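Local coordinates for putative phosphosugar isomerase (Silicibacter pomeroyi DSS-3, PDB 3FJ1), which is of unproven function but carries tandem SIS domains and probably binds a phosphosugar or related carbohydrate derivative, perhaps as an isomerase or aminotransferase, at residues H5-R10 with M319-A324; P184-A189 with P309-V314; V200-R205 with G254-G259; I142-E147 with F156-V161; L211-S216 with S237-E242. All blocks are in the same frame, centred on the assembly; numbering follows the deposited sequence. Where two conformers were deposited one is given.

Contact 1 of 5, residues H5-R10 with M319-A324; sequences HITRMR and MVEAFA
Thr7 and Glu321 reach for each other tip to tip. The hydroxyl donates, with Thr7 OG1 2.7 Å from Glu321 OE2, and it meets the carboxylate from above its plane, 34° out. The same OG1, set between the backbone N and the carbonyl carbon, accepts from Arg10 N at 2.9 Å with an N-H...O angle of 159°. Thr7 is therefore the N-cap of helix 8-41, and the carboxylate adds a second-shell negative charge that would probably favour that helix start. Water 1 closes a bridge beside it, accepting from Thr7 N and donating to Glu321 OE2 at 2.7 Å. Met9, a selenomethionine extended beyond CG, slides past Glu321 in the opposite direction: its SE lies 3.9 Å from Glu321 CB, and the side chain crosses Val320 at about a right angle, CE 3.8 Å from Val320 CG1. Arg10 passes across the carboxylate, CB 3.6 Å from Glu321 CD, with the guanidinium and carboxylate planes 83° apart. The two charged groups are joined through water 2, which accepts in the guanidinium plane from Arg10 NH1 and donates to Glu321 OE1, while Arg10 NH2 forms its salt bridge with Asp14.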
# COMPACT_ATOMS: atom_id res chain seq x y z
N HIS A 5 -27.80 -5.85 26.15
CA HIS A 5 -27.37 -6.77 25.11
C HIS A 5 -26.90 -5.98 23.91
O HIS A 5 -27.33 -6.22 22.76
CB HIS A 5 -28.49 -7.75 24.75
CG HIS A 5 -28.84 -8.71 25.85
ND1 HIS A 5 -28.05 -9.80 26.16
CD2 HIS A 5 -29.88 -8.73 26.72
CE1 HIS A 5 -28.60 -10.46 27.17
NE2 HIS A 5 -29.71 -9.83 27.53
N ILE A 6 -26.02 -5.03 24.19
CA ILE A 6 -25.40 -4.18 23.18
C ILE A 6 -23.92 -4.47 23.17
O ILE A 6 -23.27 -4.43 24.22
CB ILE A 6 -25.68 -2.70 23.49
CG1 ILE A 6 -27.19 -2.45 23.41
CG2 ILE A 6 -24.88 -1.79 22.56
CD1 ILE A 6 -27.63 -1.09 23.88
N THR A 7 -23.37 -4.76 21.98
CA THR A 7 -21.95 -5.07 21.85
C THR A 7 -21.08 -3.83 22.11
O THR A 7 -21.51 -2.70 21.88
CB THR A 7 -21.57 -5.57 20.42
OG1 THR A 7 -21.79 -4.53 19.45
CG2 THR A 7 -22.39 -6.86 20.02
N ARG A 8 -19.84 -4.05 22.52
CA ARG A 8 -18.91 -2.95 22.71
C ARG A 8 -18.71 -2.21 21.39
O ARG A 8 -18.59 -1.00 21.35
CB ARG A 8 -17.58 -3.46 23.28
CG ARG A 8 -16.60 -2.38 23.72
CD ARG A 8 -17.20 -1.45 24.80
NE ARG A 8 -17.28 -2.10 26.11
CZ ARG A 8 -17.96 -1.62 27.14
NH1 ARG A 8 -18.65 -0.49 27.03
NH2 ARG A 8 -17.97 -2.31 28.30
N MSE A 9 -18.69 -2.96 20.29
CA MSE A 9 -18.53 -2.35 18.97
C MSE A 9 -19.65 -1.37 18.72
O MSE A 9 -19.42 -0.25 18.29
CB MSE A 9 -18.51 -3.41 17.87
CG MSE A 9 -18.28 -2.83 16.51
SE MSE A 9 -18.10 -4.22 15.15
CE MSE A 9 -17.92 -3.09 13.55
N ARG A 10 -20.89 -1.79 19.00
CA ARG A 10 -22.04 -0.89 18.81
C ARG A 10 -21.99 0.31 19.74
O ARG A 10 -22.32 1.41 19.33
CB ARG A 10 -23.37 -1.62 18.97
CG ARG A 10 -24.58 -0.74 18.60
CD ARG A 10 -24.65 -0.41 17.10
NE ARG A 10 -25.04 0.98 16.87
CZ ARG A 10 -25.20 1.53 15.66
NH1 ARG A 10 -25.10 0.79 14.57
NH2 ARG A 10 -25.53 2.80 15.56
N MSE A 319 -23.23 -1.61 9.57
CA MSE A 319 -23.61 -2.85 8.85
C MSE A 319 -22.88 -4.08 9.42
O MSE A 319 -23.52 -5.11 9.76
CB MSE A 319 -23.35 -2.71 7.35
CG MSE A 319 -23.79 -3.88 6.48
SE MSE A 319 -22.52 -5.37 6.50
CE MSE A 319 -21.15 -4.54 5.35
N VAL A 320 -21.56 -3.95 9.61
CA VAL A 320 -20.73 -5.07 10.12
C VAL A 320 -21.17 -5.48 11.54
O VAL A 320 -21.31 -6.66 11.83
CB VAL A 320 -19.24 -4.73 10.07
CG1 VAL A 320 -18.37 -5.76 10.84
CG2 VAL A 320 -18.76 -4.62 8.58
N GLU A 321 -21.42 -4.51 12.41
CA GLU A 321 -21.84 -4.85 13.77
C GLU A 321 -23.19 -5.59 13.73
O GLU A 321 -23.38 -6.57 14.45
CB GLU A 321 -21.90 -3.60 14.65
CG GLU A 321 -22.10 -3.88 16.13
CD GLU A 321 -23.50 -4.27 16.54
OE1 GLU A 321 -24.52 -3.82 15.91
OE2 GLU A 321 -23.59 -5.02 17.56
N ALA A 322 -24.13 -5.11 12.91
CA ALA A 322 -25.43 -5.75 12.81
C ALA A 322 -25.27 -7.17 12.25
O ALA A 322 -25.93 -8.10 12.69
CB ALA A 322 -26.38 -4.94 11.93
N PHE A 323 -24.41 -7.32 11.24
CA PHE A 323 -24.14 -8.62 10.61
C PHE A 323 -23.63 -9.62 11.64
O PHE A 323 -24.11 -10.78 11.72
CB PHE A 323 -23.10 -8.45 9.50
CG PHE A 323 -22.67 -9.74 8.90
CD1 PHE A 323 -23.48 -10.40 8.00
CD2 PHE A 323 -21.47 -10.32 9.26
CE1 PHE A 323 -23.08 -11.64 7.44
CE2 PHE A 323 -21.08 -11.58 8.70
CZ PHE A 323 -21.88 -12.20 7.80
N ALA A 324 -22.66 -9.19 12.43
CA ALA A 324 -22.06 -10.07 13.40
C ALA A 324 -23.02 -10.40 14.55
O ALA A 324 -23.16 -11.59 14.90
CB ALA A 324 -20.74 -9.46 13.97
O HOH W 1 -25.29 -4.84 19.66
O HOH W 2 -25.16 -2.05 13.98

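Contact 2 of 5, residues P184-A189 with P309-V314; sequences PETLAA and PLSLIV
Two helical segments, 184-189 and 309-314, run in nearly the same direction: their axes diverge by 30° and come within 9.0 Å of each other, with Leu187 and Ser311 as the nearest CA pair, 5.5 Å apart. Contact between them is by van der Waals packing, of side chain on side chain and of side chain on backbone.

Among the side-chain pairs, Leu187 does most. Its CG is anti to the carbonyl carbon (chi1 -62°); with CD1 anti to CA (chi2 -178°), the other methyl, CD2, turns to the facing helix, 3.9 Å from Val314 CG2. The methyl of Thr186, CG2, held anti to the backbone N, meets Ser311 CB at 3.9 Å, so the threonine presents its carbon branch to this interface.

The methyl-on-backbone contacts are closer. Leu187 CD2 lies 3.5 Å from Ser311 CA and 3.6 Å from Leu310 O, over the backbone where the small serine lets it in. In return Val314 CG1 reaches back to Leu187 O at 3.8 Å.

The polar groups turn to other partners. Ser311 OG is hydrogen-bonded to Val300 O, and Thr186 OG1 has a weak bond to Asn182 O in its own helix. Helices 8-41 and 153-171 add to the packing, with Ile16, Val20 and Val157 against Leu187.

All five touching residues are buried, yet this join of helix 183-191 to helix 308-326 contains neither a charge pair nor a cross-segment hydrogen bond; it therefore depends on close packing of Leu187, Thr186, Ser311 and Val314, with the polar groups satisfied elsewhere.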
# COMPACT_ATOMS: atom_id res chain seq x y z
N PRO A 184 -20.80 15.75 13.41
CA PRO A 184 -21.57 15.01 14.41
C PRO A 184 -23.01 14.69 13.92
O PRO A 184 -23.45 13.57 14.08
CB PRO A 184 -21.56 15.94 15.60
CG PRO A 184 -20.24 16.70 15.46
CD PRO A 184 -20.12 16.93 13.99
N GLU A 185 -23.67 15.65 13.28
CA GLU A 185 -25.02 15.44 12.72
C GLU A 185 -24.99 14.38 11.63
O GLU A 185 -25.77 13.43 11.65
CB GLU A 185 -25.59 16.75 12.15
CG GLU A 185 -27.01 16.67 11.62
CD GLU A 185 -27.54 17.96 10.99
OE1 GLU A 185 -26.87 18.58 10.14
OE2 GLU A 185 -28.68 18.34 11.34
N THR A 186 -24.09 14.58 10.65
CA THR A 186 -23.94 13.68 9.52
C THR A 186 -23.66 12.26 10.00
O THR A 186 -24.26 11.30 9.49
CB THR A 186 -22.79 14.17 8.60
OG1 THR A 186 -23.07 15.50 8.15
CG2 THR A 186 -22.62 13.26 7.35
N LEU A 187 -22.75 12.13 10.97
CA LEU A 187 -22.32 10.80 11.42
C LEU A 187 -23.37 10.12 12.28
O LEU A 187 -23.49 8.89 12.26
CB LEU A 187 -20.96 10.83 12.13
CG LEU A 187 -19.82 11.32 11.21
CD1 LEU A 187 -18.47 11.30 11.96
CD2 LEU A 187 -19.72 10.54 9.89
N ALA A 188 -24.15 10.93 12.99
CA ALA A 188 -25.27 10.40 13.76
C ALA A 188 -26.22 9.71 12.78
O ALA A 188 -26.60 8.55 12.98
CB ALA A 188 -25.98 11.49 14.52
N ALA A 189 -26.59 10.43 11.71
CA ALA A 189 -27.45 9.91 10.65
C ALA A 189 -26.84 8.65 10.04
O ALA A 189 -27.49 7.59 9.95
CB ALA A 189 -27.67 10.99 9.60
N PRO A 309 -16.22 10.35 2.85
CA PRO A 309 -15.84 8.98 3.22
C PRO A 309 -16.06 8.61 4.69
O PRO A 309 -16.31 7.45 4.97
CB PRO A 309 -14.37 8.89 2.80
CG PRO A 309 -14.25 9.88 1.69
CD PRO A 309 -15.11 11.03 2.15
N LEU A 310 -15.97 9.57 5.61
CA LEU A 310 -16.19 9.29 7.02
C LEU A 310 -17.64 8.87 7.27
O LEU A 310 -17.91 7.96 8.09
CB LEU A 310 -15.80 10.49 7.87
CG LEU A 310 -14.29 10.76 8.03
CD1 LEU A 310 -14.14 12.10 8.68
CD2 LEU A 310 -13.56 9.64 8.80
N SER A 311 -18.58 9.49 6.57
CA SER A 311 -19.97 9.09 6.71
C SER A 311 -20.14 7.62 6.22
O SER A 311 -20.79 6.78 6.85
CB SER A 311 -20.85 10.08 5.93
OG SER A 311 -22.18 9.60 5.86
N LEU A 312 -19.52 7.30 5.09
CA LEU A 312 -19.63 5.96 4.50
C LEU A 312 -19.07 4.86 5.41
O LEU A 312 -19.66 3.81 5.56
CB LEU A 312 -18.89 5.92 3.16
CG LEU A 312 -19.26 6.96 2.11
CD1 LEU A 312 -18.45 6.76 0.83
CD2 LEU A 312 -20.79 6.87 1.82
N ILE A 313 -17.90 5.11 6.01
CA ILE A 313 -17.29 4.13 6.90
C ILE A 313 -18.13 3.93 8.16
O ILE A 313 -18.17 2.83 8.67
CB ILE A 313 -15.81 4.43 7.21
CG1 ILE A 313 -15.09 3.14 7.69
CG2 ILE A 313 -15.64 5.66 8.17
CD1 ILE A 313 -14.89 2.02 6.61
N VAL A 314 -18.77 4.98 8.67
CA VAL A 314 -19.65 4.83 9.85
C VAL A 314 -20.83 3.89 9.49
O VAL A 314 -21.18 2.97 10.27
CB VAL A 314 -20.10 6.18 10.44
CG1 VAL A 314 -21.22 5.97 11.48
CG2 VAL A 314 -18.87 6.94 11.10

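Contact 3 of 5, residues V200-R205 with G254-G259; sequences VAIGAR and GFPVLG
Arg205 lays its guanidinium almost flat against the Phe255 ring, the planes only 12° apart, with the ring's CE1 over one guanidinium face and 4.0 Å from Arg205 NH2. The overlap is partial, since the ring's CE1 and CZ edge does the touching. CG is anti to the carbonyl carbon, and two further bends, at chi2 and chi3, bring the group there. Folding also points NE at the backbone, and Arg205 NE donates to Gly254 O over 3.1 Å with an N-H...O angle of 164°. The acceptor lies at the guanidinium edge and in its plane, whereas the donor sits above the carbonyl plane, 41° out of it. A further bond from Arg205 NH2 to Glu253 O means that two successive carbonyls, at the end of helix 250-253, hold the group and fix its rotation.

In the second SIS domain, the contact ties the end of helix 196-204 to the entry of strand 257-259, the middle strand of a parallel five-stranded sheet. Arg205 is the first residue to leave the helical conformation, and its carbonyl now faces the incoming chain: Arg205 O is 3.6 Å from Phe255 CD1, near the ring plane at its edge, and 3.4 Å from Pro256 CD.

Deeper in, the Pro256 ring is wedged against the helix. Its CG touches Ala201 CB at 3.8 Å and also Ile202 CG1, at 4.0 Å, the two side chains crossing at about a right angle. Ile202 continues inward onto Met319 and Phe323 of helix 308-326, while Arg205 is exposed and Phe255 partly so.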
# COMPACT_ATOMS: atom_id res chain seq x y z
N VAL A 200 -27.74 -9.82 4.24
CA VAL A 200 -28.26 -11.05 3.62
C VAL A 200 -27.29 -11.61 2.55
O VAL A 200 -27.04 -12.82 2.52
CB VAL A 200 -29.67 -10.82 2.99
CG1 VAL A 200 -30.12 -12.04 2.22
CG2 VAL A 200 -30.64 -10.44 4.10
N ALA A 201 -26.74 -10.74 1.71
CA ALA A 201 -25.81 -11.16 0.64
C ALA A 201 -24.56 -11.78 1.23
O ALA A 201 -24.09 -12.80 0.73
CB ALA A 201 -25.40 -10.01 -0.28
N ILE A 202 -24.01 -11.13 2.25
CA ILE A 202 -22.80 -11.66 2.91
C ILE A 202 -23.12 -12.97 3.64
O ILE A 202 -22.33 -13.93 3.58
CB ILE A 202 -22.14 -10.61 3.88
CG1 ILE A 202 -21.65 -9.40 3.10
CG2 ILE A 202 -20.96 -11.26 4.62
CD1 ILE A 202 -21.32 -8.21 3.96
N GLY A 203 -24.26 -13.03 4.31
CA GLY A 203 -24.66 -14.27 4.96
C GLY A 203 -24.74 -15.43 3.98
O GLY A 203 -24.39 -16.55 4.30
N ALA A 204 -25.22 -15.16 2.77
CA ALA A 204 -25.30 -16.17 1.71
C ALA A 204 -23.94 -16.56 1.15
O ALA A 204 -23.74 -17.72 0.81
CB ALA A 204 -26.19 -15.70 0.59
N ARG A 205 -23.04 -15.59 1.05
CA ARG A 205 -21.71 -15.77 0.42
C ARG A 205 -20.73 -14.99 1.28
O ARG A 205 -20.45 -13.83 1.00
CB ARG A 205 -21.75 -15.24 -1.01
CG ARG A 205 -22.71 -15.98 -1.97
CD ARG A 205 -22.28 -17.43 -2.23
NE ARG A 205 -21.03 -17.46 -2.97
CZ ARG A 205 -20.29 -18.53 -3.22
NH1 ARG A 205 -20.64 -19.73 -2.77
NH2 ARG A 205 -19.17 -18.38 -3.92
N GLY A 254 -17.90 -14.89 -6.91
CA GLY A 254 -19.28 -14.95 -6.44
C GLY A 254 -19.55 -14.33 -5.07
O GLY A 254 -20.48 -14.76 -4.38
N PHE A 255 -18.74 -13.35 -4.66
CA PHE A 255 -18.97 -12.67 -3.40
C PHE A 255 -19.49 -11.24 -3.61
O PHE A 255 -19.26 -10.64 -4.68
CB PHE A 255 -17.70 -12.65 -2.56
CG PHE A 255 -17.22 -14.03 -2.20
CD1 PHE A 255 -17.99 -14.85 -1.37
CD2 PHE A 255 -16.02 -14.52 -2.70
CE1 PHE A 255 -17.56 -16.12 -1.04
CE2 PHE A 255 -15.58 -15.80 -2.37
CZ PHE A 255 -16.36 -16.61 -1.55
N PRO A 256 -20.21 -10.70 -2.60
CA PRO A 256 -20.74 -9.35 -2.73
C PRO A 256 -19.64 -8.29 -2.87
O PRO A 256 -18.54 -8.41 -2.28
CB PRO A 256 -21.52 -9.12 -1.42
CG PRO A 256 -21.68 -10.44 -0.80
CD PRO A 256 -20.56 -11.29 -1.29
N VAL A 257 -19.96 -7.25 -3.63
CA VAL A 257 -19.03 -6.16 -3.89
C VAL A 257 -19.66 -4.88 -3.34
O VAL A 257 -20.84 -4.61 -3.57
CB VAL A 257 -18.78 -6.04 -5.40
CG1 VAL A 257 -17.84 -4.87 -5.71
CG2 VAL A 257 -18.23 -7.36 -5.96
N LEU A 258 -18.88 -4.10 -2.60
CA LEU A 258 -19.36 -2.85 -2.03
C LEU A 258 -18.52 -1.69 -2.55
O LEU A 258 -17.33 -1.59 -2.21
CB LEU A 258 -19.25 -2.94 -0.52
CG LEU A 258 -20.05 -1.97 0.35
CD1 LEU A 258 -19.72 -2.23 1.83
CD2 LEU A 258 -19.96 -0.50 -0.01
N GLY A 259 -19.12 -0.81 -3.34
CA GLY A 259 -18.43 0.35 -3.87
C GLY A 259 -18.61 1.59 -3.00
O GLY A 259 -19.72 2.10 -2.86

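Contact 4 of 5, residues I142-E147 with F156-V161; sequences IHAGPE and FVTSAV
Both Ile142 and Thr158 hold their first branch in the crowded position between the backbone N and the carbonyl carbon: Ile142 CG1 at chi1 72° and Thr158 OG1 at chi1 60°. The first, followed by an extended chi2 of 176°, sends Ile142 CD1 onto the helix surface; the second turns the threonine hydroxyl to meet it. The two side chains cross at about a right angle.

Ile142 CD1 sits over a pair of hydroxyls, 3.4 Å from Thr158 OG1 and 3.3 Å from Ser159 OG. Neither is bonded to the loop. Thr158 OG1 is hydrogen-bonded to Lys154 O and Ser159 OG to Thr155 O, each one turn back in the helix, so these buried oxygens are satisfied within the helix and the methyl packs against them without leaving them short of a partner. Ala144 CB approaches the threonine oxygen from a different direction, also at 3.4 Å from Thr158 OG1. An alanine in place of Ile142 would lack the CD1 methyl that spans the two hydroxyls, and would probably loosen the seating of the loop on the helix, with Ala144 CB left on Thr158 OG1.

This is the loop that follows strand 138-141, an outermost strand of the first parallel sheet within the chain, and leads into helix 153-171 in the first SIS domain. The backbone takes part too: Ile142 O lies 3.2 Å from Thr158 CB, a close approach of carbonyl to carbon, and 3.7 Å from Thr158 CG2. Asn126 holds the loop through both ends of its amide, OD1 accepting from Ala144 N and ND2 donating to Gly145 O. Further along, Glu147 OE1 accepts from Thr155 N.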
# COMPACT_ATOMS: atom_id res chain seq x y z
N ILE A 142 -6.58 13.32 19.54
CA ILE A 142 -7.77 13.00 18.73
C ILE A 142 -9.10 12.87 19.50
O ILE A 142 -10.19 12.81 18.89
CB ILE A 142 -7.53 11.75 17.83
CG1 ILE A 142 -7.49 10.44 18.64
CG2 ILE A 142 -6.22 12.00 16.96
CD1 ILE A 142 -7.35 9.16 17.79
N HIS A 143 -9.03 12.87 20.83
CA HIS A 143 -10.24 12.81 21.64
C HIS A 143 -11.21 11.66 21.30
O HIS A 143 -12.42 11.85 21.27
CB HIS A 143 -10.97 14.18 21.60
CG HIS A 143 -10.19 15.30 22.22
ND1 HIS A 143 -9.23 16.02 21.54
CD2 HIS A 143 -10.21 15.81 23.47
CE1 HIS A 143 -8.71 16.93 22.34
NE2 HIS A 143 -9.29 16.82 23.51
N ALA A 144 -10.66 10.48 21.04
CA ALA A 144 -11.44 9.29 20.74
C ALA A 144 -11.96 8.70 22.04
O ALA A 144 -12.99 8.04 22.04
CB ALA A 144 -10.57 8.26 20.04
N GLY A 145 -11.25 8.96 23.14
CA GLY A 145 -11.58 8.35 24.44
C GLY A 145 -11.15 6.90 24.44
O GLY A 145 -10.52 6.42 23.51
N PRO A 146 -11.45 6.17 25.52
CA PRO A 146 -11.04 4.76 25.56
C PRO A 146 -11.77 3.91 24.52
O PRO A 146 -12.98 4.07 24.32
CB PRO A 146 -11.39 4.32 27.00
CG PRO A 146 -12.42 5.29 27.49
CD PRO A 146 -12.15 6.60 26.74
N GLU A 147 -11.03 3.06 23.82
CA GLU A 147 -11.65 2.15 22.87
C GLU A 147 -11.72 0.85 23.63
O GLU A 147 -10.79 0.51 24.34
CB GLU A 147 -10.77 1.88 21.64
CG GLU A 147 -10.11 3.06 20.91
CD GLU A 147 -11.02 3.94 20.03
OE1 GLU A 147 -11.72 3.44 19.07
OE2 GLU A 147 -10.96 5.17 20.30
N PHE A 156 -10.29 5.48 14.31
CA PHE A 156 -10.22 5.77 12.87
C PHE A 156 -10.88 7.12 12.51
O PHE A 156 -10.27 7.98 11.86
CB PHE A 156 -10.86 4.66 12.04
CG PHE A 156 -10.74 4.90 10.57
CD1 PHE A 156 -9.62 4.49 9.89
CD2 PHE A 156 -11.67 5.67 9.89
CE1 PHE A 156 -9.47 4.74 8.54
CE2 PHE A 156 -11.53 5.93 8.51
CZ PHE A 156 -10.40 5.47 7.84
N VAL A 157 -12.13 7.30 12.93
CA VAL A 157 -12.90 8.50 12.58
C VAL A 157 -12.26 9.76 13.12
O VAL A 157 -12.02 10.69 12.35
CB VAL A 157 -14.39 8.38 12.98
CG1 VAL A 157 -15.12 9.69 12.74
CG2 VAL A 157 -15.06 7.23 12.18
N THR A 158 -11.94 9.79 14.41
CA THR A 158 -11.34 10.98 15.03
C THR A 158 -9.92 11.28 14.52
O THR A 158 -9.56 12.46 14.38
CB THR A 158 -11.32 10.91 16.58
OG1 THR A 158 -10.58 9.77 17.02
CG2 THR A 158 -12.76 10.88 17.15
N SER A 159 -9.14 10.25 14.22
CA SER A 159 -7.80 10.46 13.61
C SER A 159 -7.95 11.22 12.28
O SER A 159 -7.24 12.22 12.01
CB SER A 159 -7.07 9.13 13.41
OG SER A 159 -6.67 8.54 14.66
N ALA A 160 -8.85 10.73 11.43
CA ALA A 160 -9.09 11.35 10.17
C ALA A 160 -9.63 12.77 10.32
O ALA A 160 -9.15 13.68 9.64
CB ALA A 160 -10.00 10.46 9.26
N VAL A 161 -10.57 12.97 11.25
CA VAL A 161 -11.13 14.29 11.48
C VAL A 161 -10.06 15.27 11.95
O VAL A 161 -9.98 16.39 11.42
CB VAL A 161 -12.32 14.26 12.45
CG1 VAL A 161 -12.69 15.64 12.88
CG2 VAL A 161 -13.52 13.56 11.75

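Contact 5 of 5, residues L211-S216 with S237-E242; sequences LGRGTS and SYSSAE
Ala241 CB rests over the centre of the Arg213 guanidinium, 3.3 Å above its plane, with the methyl 3.4 Å from Arg213 CZ. Arg213 CG is anti to the backbone N (chi1 180°), and the bend at chi2 swings the chain past Ser240, whose OG is 3.3 Å from Arg213 CB. The polar end belongs to the dimer: Arg213 NH2 makes a salt bridge with Asp106 of the second subunit. An alanine at Arg213 would lack the guanidinium and is likely to weaken the subunit interface and the packing of Ala241.

Behind these side chains, the backbone sets the spacing. Gly212 N donates to Tyr238 O at 3.1 Å, and Ser240 N to Gly212 O at 2.9 Å, both in the acceptor's carbonyl plane with C=O...N angles of 158° and 159°. On one sheet face Leu211 CD2 packs on Tyr238 CB at 3.8 Å. Ser239 OG accepts from Ala241 N, an ST turn that places the alanine, and Ser216 OG accepts from Arg213 N.

The paired strands 208-212 and 235-239 are parallel neighbours joined through helix 217-231: a beta-alpha-beta unit, whose strand ends here open into loops at the subunit interface, in keeping with an SIS-type alpha/beta fold.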
# COMPACT_ATOMS: atom_id res chain seq x y z
N LEU A 211 -14.56 -1.64 -2.84
CA LEU A 211 -13.97 -0.81 -3.87
C LEU A 211 -13.97 0.65 -3.44
O LEU A 211 -14.83 1.12 -2.69
CB LEU A 211 -14.74 -0.91 -5.20
CG LEU A 211 -15.01 -2.29 -5.80
CD1 LEU A 211 -15.79 -2.11 -7.16
CD2 LEU A 211 -13.74 -3.06 -6.00
N GLY A 212 -12.99 1.37 -3.96
CA GLY A 212 -12.88 2.80 -3.78
C GLY A 212 -12.21 3.37 -5.02
O GLY A 212 -11.68 2.64 -5.84
N ARG A 213 -12.26 4.68 -5.17
CA ARG A 213 -11.60 5.36 -6.28
C ARG A 213 -11.19 6.73 -5.76
O ARG A 213 -12.03 7.49 -5.30
CB ARG A 213 -12.53 5.44 -7.49
CG ARG A 213 -11.95 6.14 -8.74
CD ARG A 213 -10.68 5.44 -9.25
NE ARG A 213 -10.28 5.88 -10.60
CZ ARG A 213 -9.05 5.76 -11.07
NH1 ARG A 213 -8.08 5.28 -10.30
NH2 ARG A 213 -8.74 6.17 -12.29
N GLY A 214 -9.90 7.06 -5.84
CA GLY A 214 -9.43 8.30 -5.23
C GLY A 214 -9.54 8.22 -3.70
O GLY A 214 -9.24 7.20 -3.08
N THR A 215 -10.00 9.31 -3.09
CA THR A 215 -10.03 9.44 -1.61
C THR A 215 -10.71 8.26 -0.92
O THR A 215 -10.18 7.74 0.10
CB THR A 215 -10.66 10.78 -1.19
OG1 THR A 215 -10.05 11.84 -1.93
CG2 THR A 215 -10.53 11.04 0.34
N SER A 216 -11.81 7.77 -1.50
CA SER A 216 -12.61 6.72 -0.86
C SER A 216 -11.89 5.36 -0.82
O SER A 216 -12.32 4.44 -0.13
CB SER A 216 -13.96 6.60 -1.56
OG SER A 216 -13.82 5.98 -2.83
N SER A 237 -9.85 -5.16 -0.54
CA SER A 237 -10.13 -3.85 -1.09
C SER A 237 -9.38 -3.59 -2.41
O SER A 237 -8.17 -3.86 -2.53
CB SER A 237 -9.72 -2.77 -0.08
OG SER A 237 -9.98 -1.50 -0.63
N TYR A 238 -10.07 -2.98 -3.36
CA TYR A 238 -9.47 -2.69 -4.64
C TYR A 238 -9.84 -1.32 -5.12
O TYR A 238 -10.93 -0.83 -4.81
CB TYR A 238 -10.01 -3.64 -5.71
CG TYR A 238 -9.60 -5.08 -5.56
CD1 TYR A 238 -10.38 -5.99 -4.84
CD2 TYR A 238 -8.48 -5.54 -6.19
CE1 TYR A 238 -10.00 -7.33 -4.72
CE2 TYR A 238 -8.10 -6.85 -6.09
CZ TYR A 238 -8.85 -7.73 -5.34
OH TYR A 238 -8.39 -9.04 -5.29
N SER A 239 -8.95 -0.72 -5.92
CA SER A 239 -9.35 0.42 -6.70
C SER A 239 -10.35 -0.12 -7.73
O SER A 239 -10.11 -1.15 -8.37
CB SER A 239 -8.16 1.06 -7.44
OG SER A 239 -8.60 2.10 -8.32
N SER A 240 -11.42 0.63 -7.98
CA SER A 240 -12.42 0.28 -8.99
C SER A 240 -11.78 0.33 -10.41
O SER A 240 -12.24 -0.32 -11.35
CB SER A 240 -13.61 1.23 -8.87
OG SER A 240 -13.21 2.58 -8.99
N ALA A 241 -10.71 1.12 -10.55
CA ALA A 241 -9.98 1.19 -11.82
C ALA A 241 -9.06 -0.01 -12.03
O ALA A 241 -8.54 -0.19 -13.12
CB ALA A 241 -9.17 2.47 -11.87
N GLU A 242 -8.80 -0.78 -10.98
CA GLU A 242 -7.94 -1.95 -11.09
C GLU A 242 -8.64 -3.28 -10.90
O GLU A 242 -8.09 -4.32 -11.28
CB GLU A 242 -6.83 -1.84 -10.05
CG GLU A 242 -6.00 -0.58 -10.19
CD GLU A 242 -5.20 -0.51 -11.49
OE1 GLU A 242 -4.98 -1.56 -12.15
OE2 GLU A 242 -4.81 0.61 -11.86

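Overall arrangement
Contacts 1 and 2 share helix 308-326, holding different lengths of it to helices 8-41 and 183-191; both are buried, yet the first is largely polar and water-bridged, with a selenomethionine packed beside it, while the second is apolar. Contact 4 belongs to the same core: Val157, Ala160 and Val161 pack on Leu187, Leu310 and Val314 of contact 2; its hydroxyls bond within their helix and meet loop carbons. Contacts 3 and 5 are partly buried and meet in the second sheet, where strands 257-259 and 208-212 are neighbours. Each places an arginine on a flat or methyl surface, but Arg205 stays within its chain, whereas contact 5 alone touches the second subunit. Phe323 links contacts 1 and 3 through Ile202.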